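Local coordinates for dihydroxyacetone kinase (Citrobacter freundii, PDB 1UN8), which catalyses the ATP-dependent phosphorylation of dihydroxyacetone to dihydroxyacetone phosphate, with magnesium or calcium as cofactor, at residues A[160-164]-A[314-320]. Residues are numbered along the deposited sequence; the frame is centred on the assembly and turned at random.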
# COMPACT_ATOMS: atom_id res chain seq x y z
N LYS A 160 -5.59 -13.95 15.65
CA LYS A 160 -6.05 -13.08 16.72
C LYS A 160 -6.75 -13.83 17.85
O LYS A 160 -6.45 -13.62 19.03
CB LYS A 160 -7.00 -12.02 16.16
CG LYS A 160 -7.20 -10.81 17.06
CD LYS A 160 -5.87 -10.14 17.39
CE LYS A 160 -6.06 -8.89 18.23
NZ LYS A 160 -6.65 -9.19 19.57
N ILE A 161 -7.69 -14.68 17.48
CA ILE A 161 -8.44 -15.46 18.46
C ILE A 161 -7.54 -16.49 19.14
O ILE A 161 -7.56 -16.63 20.37
CB ILE A 161 -9.65 -16.14 17.78
CG1 ILE A 161 -10.81 -15.15 17.72
CG2 ILE A 161 -10.01 -17.42 18.51
CD1 ILE A 161 -11.68 -15.17 18.96
N ALA A 162 -6.76 -17.21 18.35
CA ALA A 162 -5.86 -18.20 18.90
C ALA A 162 -4.92 -17.53 19.90
O ALA A 162 -4.68 -18.04 21.00
CB ALA A 162 -5.06 -18.86 17.79
N GLY A 163 -4.38 -16.38 19.50
CA GLY A 163 -3.46 -15.66 20.35
C GLY A 163 -4.06 -15.24 21.68
O GLY A 163 -3.40 -15.33 22.72
N TYR A 164 -5.30 -14.79 21.65
CA TYR A 164 -5.99 -14.36 22.85
C TYR A 164 -5.92 -15.44 23.92
O TYR A 164 -5.41 -15.21 25.02
CB TYR A 164 -7.45 -14.06 22.54
CG TYR A 164 -8.25 -13.65 23.75
CD1 TYR A 164 -8.24 -12.33 24.20
CD2 TYR A 164 -8.98 -14.59 24.48
CE1 TYR A 164 -8.94 -11.95 25.35
CE2 TYR A 164 -9.69 -14.22 25.64
CZ TYR A 164 -9.66 -12.90 26.06
OH TYR A 164 -10.34 -12.53 27.21
N ILE A 314 -15.49 -14.43 20.29
CA ILE A 314 -14.87 -13.79 19.13
C ILE A 314 -14.61 -12.30 19.32
O ILE A 314 -13.47 -11.86 19.31
CB ILE A 314 -15.73 -14.00 17.83
CG1 ILE A 314 -15.69 -15.47 17.39
CG2 ILE A 314 -15.22 -13.12 16.70
CD1 ILE A 314 -14.31 -15.96 17.03
N GLU A 315 -15.68 -11.52 19.52
CA GLU A 315 -15.54 -10.08 19.67
C GLU A 315 -14.58 -9.66 20.79
O GLU A 315 -13.79 -8.74 20.62
CB GLU A 315 -16.90 -9.43 19.89
CG GLU A 315 -16.86 -7.92 19.80
CD GLU A 315 -18.19 -7.28 20.12
OE1 GLU A 315 -18.39 -6.09 19.81
OE2 GLU A 315 -19.04 -7.98 20.71
N LYS A 316 -14.68 -10.33 21.93
CA LYS A 316 -13.81 -10.02 23.06
C LYS A 316 -12.36 -10.16 22.63
O LYS A 316 -11.54 -9.29 22.87
CB LYS A 316 -14.11 -10.98 24.22
CG LYS A 316 -13.24 -10.78 25.45
CD LYS A 316 -13.43 -11.90 26.47
CE LYS A 316 -14.87 -11.97 26.99
NZ LYS A 316 -15.07 -12.98 28.07
N ALA A 317 -12.07 -11.28 21.96
CA ALA A 317 -10.73 -11.58 21.49
C ALA A 317 -10.22 -10.64 20.38
O ALA A 317 -9.02 -10.36 20.30
CB ALA A 317 -10.66 -13.02 21.02
N LEU A 318 -11.11 -10.18 19.52
CA LEU A 318 -10.70 -9.28 18.45
C LEU A 318 -10.24 -7.95 19.01
O LEU A 318 -9.21 -7.41 18.60
CB LEU A 318 -11.84 -9.04 17.47
CG LEU A 318 -12.19 -10.11 16.44
CD1 LEU A 318 -13.22 -9.54 15.47
CD2 LEU A 318 -10.93 -10.54 15.69
N LEU A 319 -11.01 -7.42 19.95
CA LEU A 319 -10.72 -6.12 20.54
C LEU A 319 -9.58 -6.01 21.53
O LEU A 319 -9.24 -4.92 21.95
CB LEU A 319 -12.00 -5.59 21.17
CG LEU A 319 -13.16 -5.56 20.18
CD1 LEU A 319 -14.44 -5.30 20.92
CD2 LEU A 319 -12.93 -4.49 19.11
N THR A 320 -8.98 -7.13 21.91
CA THR A 320 -7.88 -7.08 22.87
C THR A 320 -6.63 -6.53 22.22
O THR A 320 -6.32 -6.88 21.09
CB THR A 320 -7.57 -8.46 23.44
OG1 THR A 320 -7.18 -9.34 22.38
CG2 THR A 320 -8.80 -9.04 24.13
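K160, I161 and Y164 of helix 155-167 pack against helix 314-319 and T320 just after it, in a buried helix-helix contact with a lysine amine bonded to backbone carbonyls of the second segment. Within the DhaK range, it joins a helix lying on one sheet to the helix that follows strand 301-309 of the other. Helix 155-167 covers the sheet containing strand 104-109, through A162 on L105 and I107. The axes cross nearly at right angles (87°), 8.5 Å apart. A317 is the small residue at the crossing. A317 CA sits over the Y164 ring in an off-centre CH-pi contact, 4.2 Å from the centroid. I161 lies beside it, with its CD1 end turned to I314. The Y164 hydroxyl end reaches the aliphatic chain of K316. The K160 chain starts away from its backbone N and kinks twice, at CB-CG (57°) and at CD-CE, which brings NZ among the main-chain carbonyls of A317, L318 and T320. K160 NZ donates to A317 O at 2.7 Å, almost straight on to the carbonyl (163°). A second bond runs from K160 NZ to T320 O at 2.8 Å, and a weak one to L318 O. T320 OG1 also donates to A317 O, from above the carbonyl plane. W327 adds a cation-pi partner to K160. The buried ammonium is thus gripped by backbone carbonyls, whose negative ends probably help to offset its charge.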